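Local structure of arginine kinase (4RF9) at residues 447-452 / 690-695; 455-460 / 620-625; 589-594 / 602-607. The protein catalyses the reversible transfer of a phosphoryl group from ATP to L-arginine, giving N(omega)-phospho-L-arginine and ADP, as a monomer built of two tandem kinase repeats. All coordinates share one frame; numbering follows the deposited sequence.

Interaction 1: residues 447-452 / 690-695; sequences DYHSPY and RRLGLS
The imidazole of H449 lies between two carbon groups: L692 CD2 sits over one face, 4.2 Å from the ring centroid in a CH-pi contact, and CD2 of the Y448 ring lies over the opposite face. The same leucine serves a second ring, since its CG stands 3.6 Å from the centroid of the Y452 phenol, displaced toward the rim. L692 CG is turned away from its own backbone N (chi1 -165°), which sets the branch point over Y452 and leaves CD2 to reach both rings. Beside it G693 CA approaches Y452 CD1 to 3.5 Å. Two arginines meet the outer residues differently. P451 CD lies over one face of the R690 guanidinium, 4.0 Å from NH2, whereas the R691 guanidinium is met at its edge, where NH1 is 4.0 Å from Y448 OH and the two flat groups are only 14° apart. The polar ends of the central rings look elsewhere: H449 NE2 bonds to the carbonyl of P631 and Y452 OH to that of A623. A cis peptide precedes P451, and Y452 N donates to H449 O at 2.9 Å, the signature of a type VI beta turn. This cis-proline turn, at the C-terminal end of helix 438-448, packs on the loop joining strand 683-688 to helix 696-711.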
ATOM      1  N   ASP A 447      -9.357  34.563   6.579  1.00 36.43           N
ATOM      2  CA  ASP A 447     -10.784  34.436   6.848  1.00 41.08           C
ATOM      3  C   ASP A 447     -11.015  33.497   8.025  1.00 41.74           C
ATOM      4  O   ASP A 447     -11.662  33.866   9.005  1.00 44.48           O
ATOM      5  CB  ASP A 447     -11.534  33.915   5.622  1.00 42.99           C
ATOM      6  CG  ASP A 447     -13.043  34.034   5.767  1.00 49.71           C
ATOM      7  OD1 ASP A 447     -13.630  33.306   6.599  1.00 49.64           O
ATOM      8  OD2 ASP A 447     -13.645  34.855   5.042  1.00 55.32           O
ATOM      9  N   TYR A 448     -10.486  32.281   7.917  1.00 39.86           N
ATOM     10  CA  TYR A 448     -10.679  31.274   8.955  1.00 41.04           C
ATOM     11  C   TYR A 448      -9.975  31.658  10.249  1.00 40.15           C
ATOM     12  O   TYR A 448     -10.488  31.402  11.339  1.00 42.23           O
ATOM     13  CB  TYR A 448     -10.196  29.893   8.495  1.00 40.68           C
ATOM     14  CG  TYR A 448     -10.416  28.805   9.532  1.00 44.41           C
ATOM     15  CD1 TYR A 448     -11.618  28.111   9.594  1.00 46.72           C
ATOM     16  CD2 TYR A 448      -9.425  28.479  10.453  1.00 45.13           C
ATOM     17  CE1 TYR A 448     -11.828  27.121  10.543  1.00 49.69           C
ATOM     18  CE2 TYR A 448      -9.626  27.493  11.404  1.00 48.49           C
ATOM     19  CZ  TYR A 448     -10.828  26.817  11.445  1.00 50.97           C
ATOM     20  OH  TYR A 448     -11.025  25.835  12.390  1.00 56.15           O
ATOM     21  N   HIS A 449      -8.797  32.261  10.125  1.00 36.66           N
ATOM     22  CA  HIS A 449      -7.999  32.635  11.288  1.00 37.15           C
ATOM     23  C   HIS A 449      -8.165  34.104  11.669  1.00 33.80           C
ATOM     24  O   HIS A 449      -7.324  34.659  12.373  1.00 32.36           O
ATOM     25  CB  HIS A 449      -6.518  32.326  11.053  1.00 31.16           C
ATOM     26  CG  HIS A 449      -6.226  30.870  10.881  1.00 32.40           C
ATOM     27  ND1 HIS A 449      -6.190  29.989  11.942  1.00 32.58           N
ATOM     28  CD2 HIS A 449      -5.957  30.138   9.774  1.00 29.11           C
ATOM     29  CE1 HIS A 449      -5.912  28.778  11.495  1.00 32.42           C
ATOM     30  NE2 HIS A 449      -5.766  28.840  10.183  1.00 28.49           N
ATOM     31  N   SER A 450      -9.243  34.722  11.195  1.00 34.49           N
ATOM     32  CA  SER A 450      -9.580  36.092  11.564  1.00 37.02           C
ATOM     33  C   SER A 450      -9.580  36.239  13.086  1.00 39.98           C
ATOM     34  O   SER A 450     -10.041  35.343  13.792  1.00 46.42           O
ATOM     35  CB  SER A 450     -10.950  36.465  10.994  1.00 37.74           C
ATOM     36  OG  SER A 450     -11.376  37.738  11.450  1.00 44.83           O
ATOM     37  N   PRO A 451      -9.077  37.375  13.602  1.00 40.14           N
ATOM     38  CA  PRO A 451      -8.656  38.583  12.883  1.00 39.96           C
ATOM     39  C   PRO A 451      -7.174  38.625  12.498  1.00 38.95           C
ATOM     40  O   PRO A 451      -6.660  39.717  12.255  1.00 45.27           O
ATOM     41  CB  PRO A 451      -8.931  39.681  13.909  1.00 42.49           C
ATOM     42  CG  PRO A 451      -8.594  39.022  15.209  1.00 42.59           C
ATOM     43  CD  PRO A 451      -8.998  37.568  15.063  1.00 40.52           C
ATOM     44  N   TYR A 452      -6.504  37.480  12.440  1.00 37.13           N
ATOM     45  CA  TYR A 452      -5.075  37.461  12.125  1.00 34.23           C
ATOM     46  C   TYR A 452      -4.788  37.953  10.708  1.00 32.97           C
ATOM     47  O   TYR A 452      -5.465  37.566   9.756  1.00 31.92           O
ATOM     48  CB  TYR A 452      -4.475  36.062  12.321  1.00 31.62           C
ATOM     49  CG  TYR A 452      -3.024  35.946  11.888  1.00 32.72           C
ATOM     50  CD1 TYR A 452      -1.992  36.343  12.730  1.00 31.80           C
ATOM     51  CD2 TYR A 452      -2.687  35.440  10.636  1.00 31.62           C
ATOM     52  CE1 TYR A 452      -0.667  36.239  12.338  1.00 31.73           C
ATOM     53  CE2 TYR A 452      -1.364  35.334  10.237  1.00 33.45           C
ATOM     54  CZ  TYR A 452      -0.359  35.735  11.093  1.00 33.74           C
ATOM     55  OH  TYR A 452       0.954  35.629  10.700  1.00 30.20           O
ATOM     56  N   ARG A 690      -7.888  30.230  18.831  1.00 49.96           N
ATOM     57  CA  ARG A 690      -6.854  30.759  17.947  1.00 47.04           C
ATOM     58  C   ARG A 690      -5.632  29.846  17.857  1.00 45.54           C
ATOM     59  O   ARG A 690      -5.219  29.239  18.844  1.00 46.02           O
ATOM     60  CB  ARG A 690      -6.427  32.159  18.400  1.00 46.09           C
ATOM     61  CG  ARG A 690      -7.559  33.176  18.441  1.00 47.51           C
ATOM     62  CD  ARG A 690      -7.042  34.567  18.784  1.00 51.35           C
ATOM     63  NE  ARG A 690      -8.110  35.561  18.834  1.00 59.39           N
ATOM     64  CZ  ARG A 690      -7.905  36.864  19.010  1.00 61.38           C
ATOM     65  NH1 ARG A 690      -6.671  37.327  19.149  1.00 59.78           N
ATOM     66  NH2 ARG A 690      -8.931  37.704  19.045  1.00 61.05           N
ATOM     67  N   ARG A 691      -5.062  29.759  16.660  1.00 42.48           N
ATOM     68  CA  ARG A 691      -3.857  28.973  16.431  1.00 41.43           C
ATOM     69  C   ARG A 691      -2.765  29.858  15.847  1.00 40.42           C
ATOM     70  O   ARG A 691      -1.576  29.573  15.977  1.00 39.70           O
ATOM     71  CB  ARG A 691      -4.138  27.831  15.455  1.00 42.96           C
ATOM     72  CG  ARG A 691      -4.996  26.700  15.999  1.00 45.57           C
ATOM     73  CD  ARG A 691      -5.064  25.563  14.985  1.00 49.02           C
ATOM     74  NE  ARG A 691      -5.774  24.394  15.496  1.00 54.44           N
ATOM     75  CZ  ARG A 691      -7.046  24.113  15.230  1.00 58.55           C
ATOM     76  NH1 ARG A 691      -7.759  24.919  14.454  1.00 58.71           N
ATOM     77  NH2 ARG A 691      -7.604  23.024  15.739  1.00 61.81           N
ATOM     78  N   LEU A 692      -3.191  30.939  15.201  1.00 35.78           N
ATOM     79  CA  LEU A 692      -2.312  31.796  14.417  1.00 34.69           C
ATOM     80  C   LEU A 692      -2.361  33.223  14.955  1.00 38.97           C
ATOM     81  O   LEU A 692      -3.433  33.817  15.055  1.00 40.12           O
ATOM     82  CB  LEU A 692      -2.752  31.759  12.949  1.00 36.29           C
ATOM     83  CG  LEU A 692      -1.843  32.262  11.825  1.00 34.73           C
ATOM     84  CD1 LEU A 692      -0.433  31.710  11.938  1.00 27.48           C
ATOM     85  CD2 LEU A 692      -2.442  31.899  10.470  1.00 31.60           C
ATOM     86  N   GLY A 693      -1.199  33.766  15.307  1.00 37.39           N
ATOM     87  CA  GLY A 693      -1.119  35.111  15.850  1.00 38.30           C
ATOM     88  C   GLY A 693      -0.697  35.133  17.306  1.00 34.58           C
ATOM     89  O   GLY A 693      -0.428  36.193  17.870  1.00 34.38           O
ATOM     90  N   LEU A 694      -0.648  33.953  17.914  1.00 29.08           N
ATOM     91  CA  LEU A 694      -0.202  33.815  19.295  1.00 31.68           C
ATOM     92  C   LEU A 694       0.682  32.577  19.417  1.00 35.18           C
ATOM     93  O   LEU A 694       0.549  31.637  18.636  1.00 38.48           O
ATOM     94  CB  LEU A 694      -1.398  33.729  20.252  1.00 30.70           C
ATOM     95  CG  LEU A 694      -2.100  32.381  20.468  1.00 37.45           C
ATOM     96  CD1 LEU A 694      -3.125  32.486  21.592  1.00 34.23           C
ATOM     97  CD2 LEU A 694      -2.754  31.858  19.195  1.00 40.22           C
ATOM     98  N   SER A 695       1.591  32.584  20.386  1.00 31.02           N
ATOM     99  CA  SER A 695       2.527  31.481  20.554  1.00 27.11           C
ATOM    100  C   SER A 695       1.861  30.325  21.288  1.00 30.37           C
ATOM    101  O   SER A 695       0.775  30.481  21.844  1.00 29.86           O
ATOM    102  CB  SER A 695       3.764  31.937  21.327  1.00 29.71           C
ATOM    103  OG  SER A 695       3.524  31.924  22.724  1.00 33.02           O
TER

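Interaction 2: residues 455-460 / 620-625; sequences ANKHTS and HTDAHG. With ARG (arginine), chain C.
The beta hairpin 620-626, which borders a bound arginine, meets loop 455-460 through D622 and H458. The hairpin pairs T621 with G625 through two backbone bonds, the one from G625 N to T621 O being weak, and its turn carries an ST motif in which T621 OG1 accepts from H624 N at 3.0 Å. The central link to the loop is a backbone bond: H458 N donates to D622 O at 2.7 Å, with an N-H...O angle of 142°. K457 runs extended across the D622 side chain, CD to CB 3.7 Å, and ends in a long salt bridge, NZ to OD2 3.9 Å. CB of H458 already points at the hairpin, and with CG anti to the backbone N (chi1 179°) CD2 comes 3.6 Å from G625 CA, while ND1 accepts from the backbone N of G693. At the far end H620 NE2 donates to S460 OG at 2.9 Å, with the hydroxyl in the imidazole plane. G625 O lies over one face of this imidazole and CG of the bound arginine over the other. H620 ND1 points to the ligand's carboxylate O, but that separation is so short that its exact length is doubtful. The ligand is also bonded by Y626 of the hairpin and by D613 of helix 598-615, the helix just before it in the chain. Loop 455-460 follows helix 438-448 and precedes strand 479-488 in the chain, and H624 meets Y434 of helix 433-436, so that short helix borders the hairpin.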
ATOM      1  N   ALA A 455       0.561  39.806   7.522  1.00 33.72           N
ATOM      2  CA  ALA A 455       1.621  40.791   7.684  1.00 32.71           C
ATOM      3  C   ALA A 455       2.093  40.879   9.135  1.00 31.96           C
ATOM      4  O   ALA A 455       3.256  41.187   9.392  1.00 32.33           O
ATOM      5  CB  ALA A 455       1.166  42.153   7.177  1.00 36.73           C
ATOM      6  N   ASN A 456       1.192  40.599  10.075  1.00 31.17           N
ATOM      7  CA  ASN A 456       1.535  40.568  11.496  1.00 33.86           C
ATOM      8  C   ASN A 456       2.652  39.572  11.765  1.00 36.62           C
ATOM      9  O   ASN A 456       3.484  39.774  12.651  1.00 31.48           O
ATOM     10  CB  ASN A 456       0.316  40.195  12.347  1.00 31.43           C
ATOM     11  CG  ASN A 456      -0.852  41.141  12.147  1.00 31.39           C
ATOM     12  OD1 ASN A 456      -2.012  40.735  12.203  1.00 31.60           O
ATOM     13  ND2 ASN A 456      -0.548  42.411  11.908  1.00 29.35           N
ATOM     14  N   LYS A 457       2.651  38.497  10.980  1.00 36.15           N
ATOM     15  CA  LYS A 457       3.567  37.376  11.154  1.00 35.52           C
ATOM     16  C   LYS A 457       3.334  36.654  12.479  1.00 34.46           C
ATOM     17  O   LYS A 457       2.563  37.112  13.324  1.00 30.86           O
ATOM     18  CB  LYS A 457       5.030  37.797  10.971  1.00 35.09           C
ATOM     19  CG  LYS A 457       5.348  38.243   9.551  1.00 39.35           C
ATOM     20  CD  LYS A 457       6.838  38.206   9.257  1.00 47.80           C
ATOM     21  CE  LYS A 457       7.099  38.453   7.778  1.00 51.00           C
ATOM     22  NZ  LYS A 457       8.519  38.212   7.404  1.00 54.20           N
ATOM     23  N   HIS A 458       4.001  35.519  12.649  1.00 28.42           N
ATOM     24  CA  HIS A 458       3.676  34.604  13.735  1.00 26.25           C
ATOM     25  C   HIS A 458       4.904  34.209  14.553  1.00 29.55           C
ATOM     26  O   HIS A 458       5.988  34.005  14.005  1.00 29.52           O
ATOM     27  CB  HIS A 458       2.997  33.362  13.153  1.00 26.70           C
ATOM     28  CG  HIS A 458       2.645  32.328  14.174  1.00 26.84           C
ATOM     29  ND1 HIS A 458       1.441  32.323  14.845  1.00 27.25           N
ATOM     30  CD2 HIS A 458       3.338  31.261  14.635  1.00 27.10           C
ATOM     31  CE1 HIS A 458       1.408  31.298  15.677  1.00 27.01           C
ATOM     32  NE2 HIS A 458       2.548  30.638  15.569  1.00 27.34           N
ATOM     33  N   THR A 459       4.726  34.101  15.866  1.00 32.57           N
ATOM     34  CA  THR A 459       5.821  33.742  16.763  1.00 33.77           C
ATOM     35  C   THR A 459       5.588  32.389  17.425  1.00 33.04           C
ATOM     36  O   THR A 459       4.587  32.184  18.110  1.00 34.88           O
ATOM     37  CB  THR A 459       6.028  34.806  17.865  1.00 35.47           C
ATOM     38  OG1 THR A 459       6.316  36.073  17.260  1.00 39.55           O
ATOM     39  CG2 THR A 459       7.181  34.411  18.780  1.00 36.52           C
ATOM     40  N   SER A 460       6.520  31.468  17.212  1.00 27.45           N
ATOM     41  CA  SER A 460       6.460  30.158  17.846  1.00 29.82           C
ATOM     42  C   SER A 460       7.262  30.164  19.141  1.00 27.98           C
ATOM     43  O   SER A 460       8.349  30.738  19.206  1.00 29.15           O
ATOM     44  CB  SER A 460       6.988  29.075  16.898  1.00 25.63           C
ATOM     45  OG  SER A 460       6.180  28.974  15.742  1.00 26.93           O
ATOM     46  N   HIS A 620       8.012  25.372   8.453  1.00 28.43           N
ATOM     47  CA  HIS A 620       7.705  26.570   9.217  1.00 24.84           C
ATOM     48  C   HIS A 620       8.004  27.831   8.413  1.00 27.36           C
ATOM     49  O   HIS A 620       9.035  27.917   7.744  1.00 28.62           O
ATOM     50  CB  HIS A 620       8.536  26.559  10.506  1.00 27.88           C
ATOM     51  CG  HIS A 620       8.191  27.652  11.468  1.00 30.90           C
ATOM     52  ND1 HIS A 620       8.624  28.951  11.307  1.00 29.59           N
ATOM     53  CD2 HIS A 620       7.476  27.634  12.619  1.00 32.22           C
ATOM     54  CE1 HIS A 620       8.180  29.689  12.309  1.00 31.12           C
ATOM     55  NE2 HIS A 620       7.480  28.913  13.120  1.00 32.00           N
ATOM     56  N   THR A 621       7.092  28.800   8.466  1.00 27.73           N
ATOM     57  CA  THR A 621       7.332  30.121   7.887  1.00 30.46           C
ATOM     58  C   THR A 621       6.947  31.200   8.898  1.00 30.68           C
ATOM     59  O   THR A 621       6.180  30.944   9.825  1.00 32.72           O
ATOM     60  CB  THR A 621       6.535  30.350   6.580  1.00 32.24           C
ATOM     61  OG1 THR A 621       5.141  30.504   6.882  1.00 29.22           O
ATOM     62  CG2 THR A 621       6.723  29.191   5.610  1.00 32.28           C
ATOM     63  N   ASP A 622       7.485  32.404   8.718  1.00 28.36           N
ATOM     64  CA  ASP A 622       7.188  33.519   9.613  1.00 29.78           C
ATOM     65  C   ASP A 622       5.717  33.911   9.551  1.00 30.19           C
ATOM     66  O   ASP A 622       5.124  34.301  10.558  1.00 31.32           O
ATOM     67  CB  ASP A 622       8.059  34.736   9.277  1.00 36.13           C
ATOM     68  CG  ASP A 622       9.516  34.521   9.629  1.00 44.50           C
ATOM     69  OD1 ASP A 622       9.796  33.631  10.458  1.00 47.99           O
ATOM     70  OD2 ASP A 622      10.379  35.243   9.088  1.00 44.08           O
ATOM     71  N   ALA A 623       5.129  33.790   8.366  1.00 27.20           N
ATOM     72  CA  ALA A 623       3.760  34.243   8.139  1.00 25.43           C
ATOM     73  C   ALA A 623       2.693  33.207   8.490  1.00 28.78           C
ATOM     74  O   ALA A 623       1.558  33.567   8.798  1.00 26.19           O
ATOM     75  CB  ALA A 623       3.593  34.706   6.700  1.00 17.96           C
ATOM     76  N   HIS A 624       3.055  31.929   8.443  1.00 30.28           N
ATOM     77  CA  HIS A 624       2.088  30.860   8.674  1.00 26.47           C
ATOM     78  C   HIS A 624       2.379  30.053   9.939  1.00 24.55           C
ATOM     79  O   HIS A 624       1.549  29.258  10.379  1.00 24.69           O
ATOM     80  CB  HIS A 624       2.025  29.924   7.464  1.00 28.46           C
ATOM     81  CG  HIS A 624       1.676  30.611   6.180  1.00 31.30           C
ATOM     82  ND1 HIS A 624       2.626  31.158   5.343  1.00 33.41           N
ATOM     83  CD2 HIS A 624       0.479  30.838   5.588  1.00 30.19           C
ATOM     84  CE1 HIS A 624       2.029  31.693   4.292  1.00 32.60           C
ATOM     85  NE2 HIS A 624       0.726  31.512   4.417  1.00 29.88           N
ATOM     86  N   GLY A 625       3.552  30.258  10.528  1.00 25.53           N
ATOM     87  CA  GLY A 625       3.979  29.423  11.635  1.00 18.99           C
ATOM     88  C   GLY A 625       4.273  28.036  11.096  1.00 24.76           C
ATOM     89  O   GLY A 625       4.860  27.904  10.025  1.00 26.57           O
TER
HETATM   90  N   ARG C 801      12.508  27.841   9.283  1.00 86.19           N
HETATM   91  CA  ARG C 801      11.722  28.599  10.249  1.00 86.19           C
HETATM   92  C   ARG C 801      11.219  29.908   9.653  1.00 92.25           C
HETATM   93  O   ARG C 801      10.046  30.259   9.789  1.00 93.19           O
HETATM   94  CB  ARG C 801      12.547  28.883  11.505  1.00 79.19           C
HETATM   95  CG  ARG C 801      11.917  28.357  12.781  1.00 73.22           C
HETATM   96  CD  ARG C 801      11.667  26.859  12.680  1.00 67.02           C
HETATM   97  NE  ARG C 801      11.193  26.295  13.939  1.00 57.43           N
HETATM   98  CZ  ARG C 801      11.126  24.993  14.196  1.00 49.51           C
HETATM   99  NH1 ARG C 801      10.685  24.569  15.372  1.00 41.84           N
HETATM  100  NH2 ARG C 801      11.505  24.110  13.278  1.00 47.39           N
HETATM  101  OXT ARG C 801      11.974  30.645   9.022  1.00 95.48           O

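Interaction 3: residues 589-594 / 602-607; sequences IISMEK and FGRLCR
R604 reaches E593 by a chain that leaves the helix with CG anti to the backbone N and then bends at chi3 (-56°), turning the guanidinium back toward the strand; E593 answers with a chain extended beyond CG. The result is a salt bridge in which both terminal nitrogens address one oxygen. R604 NH2 to E593 OE1 is short, 2.7 Å, and uses the anti lone pair of that oxygen with the donor slightly tilted from the guanidinium plane, while R604 NH1 to the same OE1 is a weak bond of 3.4 Å. The carboxylate and guanidinium planes stand 65° apart, which excludes the flat, two-oxygen pairing of a bidentate bridge. The aliphatic part of the arginine, CB to CD, runs alongside S591 OG, with CD 3.4 Å from this hydroxyl, which bonds to the carbonyl of V601. S591 CB also packs against L605 CB at 3.8 Å, and farther along L605 CD1 touches I589 CG2 at 4.0 Å. Alternate residues of strand 587-594 thus face helix 598-615, whose segment runs nearly antiparallel to the strand segment, 151° between directions, with the axes 7.8 Å apart at closest. The helix is the one that follows this strand in the chain, laid back across the sheet. Beside the small apolar patch of I589, L605 and S591 CB, the guanidinium is paired with E593 through NH2 and with D521 through NE, so its charge is balanced by two acids; the cation and the S600 hydroxyl, which also bonds OE1, probably favour the ionised form of E593.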
ATOM      1  N   ILE A 589       1.105  15.160  17.597  1.00 41.41           N
ATOM      2  CA  ILE A 589       1.723  14.894  18.888  1.00 43.07           C
ATOM      3  C   ILE A 589       0.821  15.358  20.027  1.00 43.32           C
ATOM      4  O   ILE A 589       0.426  16.523  20.083  1.00 38.43           O
ATOM      5  CB  ILE A 589       3.095  15.587  18.989  1.00 41.27           C
ATOM      6  CG1 ILE A 589       3.859  15.438  17.663  1.00 36.34           C
ATOM      7  CG2 ILE A 589       3.874  15.045  20.185  1.00 46.09           C
ATOM      8  CD1 ILE A 589       5.179  16.194  17.591  1.00 33.49           C
ATOM      9  N   ILE A 590       0.506  14.436  20.931  1.00 43.68           N
ATOM     10  CA  ILE A 590      -0.468  14.685  21.987  1.00 44.88           C
ATOM     11  C   ILE A 590       0.091  14.367  23.370  1.00 47.65           C
ATOM     12  O   ILE A 590       0.679  13.308  23.588  1.00 45.65           O
ATOM     13  CB  ILE A 590      -1.744  13.839  21.773  1.00 45.26           C
ATOM     14  CG1 ILE A 590      -2.324  14.089  20.381  1.00 42.04           C
ATOM     15  CG2 ILE A 590      -2.779  14.132  22.852  1.00 48.40           C
ATOM     16  CD1 ILE A 590      -3.336  13.055  19.946  1.00 43.73           C
ATOM     17  N   SER A 591      -0.097  15.300  24.298  1.00 51.98           N
ATOM     18  CA  SER A 591       0.233  15.071  25.696  1.00 54.21           C
ATOM     19  C   SER A 591      -1.052  14.986  26.516  1.00 55.25           C
ATOM     20  O   SER A 591      -1.921  15.855  26.421  1.00 52.96           O
ATOM     21  CB  SER A 591       1.141  16.181  26.224  1.00 53.62           C
ATOM     22  OG  SER A 591       2.283  15.641  26.860  1.00 54.76           O
ATOM     23  N   MET A 592      -1.169  13.928  27.312  1.00 58.69           N
ATOM     24  CA  MET A 592      -2.381  13.678  28.084  1.00 61.34           C
ATOM     25  C   MET A 592      -2.067  13.486  29.561  1.00 66.16           C
ATOM     26  O   MET A 592      -0.968  13.067  29.920  1.00 67.58           O
ATOM     27  CB  MET A 592      -3.094  12.432  27.558  1.00 63.63           C
ATOM     28  CG  MET A 592      -3.495  12.506  26.095  1.00 63.98           C
ATOM     29  SD  MET A 592      -3.820  10.879  25.385  1.00114.35           S
ATOM     30  CE  MET A 592      -2.183  10.149  25.431  1.00 62.82           C
ATOM     31  N   GLU A 593      -3.044  13.786  30.412  1.00 67.90           N
ATOM     32  CA  GLU A 593      -2.903  13.552  31.846  1.00 69.53           C
ATOM     33  C   GLU A 593      -4.236  13.426  32.577  1.00 71.21           C
ATOM     34  O   GLU A 593      -5.287  13.829  32.073  1.00 69.99           O
ATOM     35  CB  GLU A 593      -2.054  14.643  32.502  1.00 69.23           C
ATOM     36  CG  GLU A 593      -0.628  14.215  32.819  1.00 71.82           C
ATOM     37  CD  GLU A 593       0.113  15.236  33.656  1.00 75.83           C
ATOM     38  OE1 GLU A 593       1.362  15.213  33.660  1.00 76.44           O
ATOM     39  OE2 GLU A 593      -0.555  16.059  34.316  1.00 78.55           O
ATOM     40  N   LYS A 594      -4.174  12.851  33.772  1.00 73.59           N
ATOM     41  CA  LYS A 594      -5.325  12.776  34.654  1.00 74.69           C
ATOM     42  C   LYS A 594      -5.295  13.990  35.574  1.00 70.69           C
ATOM     43  O   LYS A 594      -4.289  14.252  36.233  1.00 72.91           O
ATOM     44  CB  LYS A 594      -5.279  11.485  35.477  1.00 78.85           C
ATOM     45  CG  LYS A 594      -6.585  11.133  36.171  1.00 82.64           C
ATOM     46  CD  LYS A 594      -7.092   9.769  35.723  1.00 86.31           C
ATOM     47  CE  LYS A 594      -7.336   9.741  34.222  1.00 85.71           C
ATOM     48  NZ  LYS A 594      -7.800   8.409  33.746  1.00 89.52           N
ATOM     49  N   PHE A 602       2.004  20.372  29.256  1.00 39.33           N
ATOM     50  CA  PHE A 602       2.694  21.180  28.258  1.00 39.60           C
ATOM     51  C   PHE A 602       4.204  20.993  28.344  1.00 39.69           C
ATOM     52  O   PHE A 602       4.893  20.975  27.325  1.00 40.23           O
ATOM     53  CB  PHE A 602       2.330  22.658  28.428  1.00 38.66           C
ATOM     54  CG  PHE A 602       2.926  23.557  27.379  1.00 33.50           C
ATOM     55  CD1 PHE A 602       2.739  23.290  26.033  1.00 31.94           C
ATOM     56  CD2 PHE A 602       3.656  24.677  27.742  1.00 35.32           C
ATOM     57  CE1 PHE A 602       3.281  24.119  25.066  1.00 33.32           C
ATOM     58  CE2 PHE A 602       4.200  25.510  26.780  1.00 35.19           C
ATOM     59  CZ  PHE A 602       4.010  25.231  25.441  1.00 34.70           C
ATOM     60  N   GLY A 603       4.708  20.853  29.566  1.00 38.61           N
ATOM     61  CA  GLY A 603       6.122  20.615  29.787  1.00 40.23           C
ATOM     62  C   GLY A 603       6.583  19.324  29.140  1.00 43.53           C
ATOM     63  O   GLY A 603       7.636  19.279  28.505  1.00 42.20           O
ATOM     64  N   ARG A 604       5.787  18.269  29.299  1.00 42.22           N
ATOM     65  CA  ARG A 604       6.087  16.985  28.682  1.00 41.15           C
ATOM     66  C   ARG A 604       6.009  17.100  27.168  1.00 38.87           C
ATOM     67  O   ARG A 604       6.847  16.556  26.448  1.00 39.68           O
ATOM     68  CB  ARG A 604       5.107  15.913  29.160  1.00 41.03           C
ATOM     69  CG  ARG A 604       5.275  14.575  28.462  1.00 39.90           C
ATOM     70  CD  ARG A 604       4.161  13.601  28.816  1.00 41.76           C
ATOM     71  NE  ARG A 604       4.044  13.402  30.258  1.00 39.96           N
ATOM     72  CZ  ARG A 604       3.042  13.868  30.998  1.00 44.83           C
ATOM     73  NH1 ARG A 604       2.059  14.557  30.436  1.00 42.57           N
ATOM     74  NH2 ARG A 604       3.023  13.639  32.304  1.00 48.29           N
ATOM     75  N   LEU A 605       4.987  17.809  26.699  1.00 34.31           N
ATOM     76  CA  LEU A 605       4.780  18.019  25.272  1.00 35.52           C
ATOM     77  C   LEU A 605       5.984  18.722  24.662  1.00 34.92           C
ATOM     78  O   LEU A 605       6.481  18.320  23.612  1.00 33.24           O
ATOM     79  CB  LEU A 605       3.510  18.837  25.019  1.00 31.49           C
ATOM     80  CG  LEU A 605       3.197  19.112  23.547  1.00 28.56           C
ATOM     81  CD1 LEU A 605       2.848  17.827  22.800  1.00 27.43           C
ATOM     82  CD2 LEU A 605       2.090  20.146  23.396  1.00 26.60           C
ATOM     83  N   CYS A 606       6.454  19.767  25.334  1.00 36.39           N
ATOM     84  CA  CYS A 606       7.606  20.530  24.867  1.00 38.83           C
ATOM     85  C   CYS A 606       8.876  19.689  24.805  1.00 42.76           C
ATOM     86  O   CYS A 606       9.627  19.766  23.836  1.00 50.05           O
ATOM     87  CB  CYS A 606       7.836  21.752  25.756  1.00 37.95           C
ATOM     88  SG  CYS A 606       6.623  23.064  25.537  1.00 38.98           S
ATOM     89  N   ARG A 607       9.108  18.891  25.843  1.00 37.83           N
ATOM     90  CA  ARG A 607      10.299  18.050  25.920  1.00 38.70           C
ATOM     91  C   ARG A 607      10.407  17.104  24.728  1.00 36.01           C
ATOM     92  O   ARG A 607      11.491  16.897  24.181  1.00 36.49           O
ATOM     93  CB  ARG A 607      10.311  17.255  27.229  1.00 42.04           C
ATOM     94  CG  ARG A 607      10.836  18.033  28.424  1.00 48.14           C
ATOM     95  CD  ARG A 607      10.680  17.249  29.720  1.00 50.57           C
ATOM     96  NE  ARG A 607      10.965  15.827  29.548  1.00 60.98           N
ATOM     97  CZ  ARG A 607      10.086  14.859  29.789  1.00 67.31           C
ATOM     98  NH1 ARG A 607       8.869  15.160  30.220  1.00 69.07           N
ATOM     99  NH2 ARG A 607      10.424  13.590  29.606  1.00 68.94           N
TER

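In the fold
Interactions 1 and 2 touch, their centres 10 Å apart, and are interlocked: two side chains, one from each contact, bond to the backbone of the other, so the chain after helix 438-448 is held first by loop 690-695 and then by hairpin 620-625. Both are partly buried. Interaction 1 relies on CH-pi contacts of one leucine with two rings, interaction 2 on polar bonds next to a ligand. Interaction 3 is buried, about 23 Å from either centre, and joins sheet to helix through a salt bridge beside a small apolar patch. Helix 598-615 relates it to interaction 2, since that helix leads directly into the 620-625 hairpin.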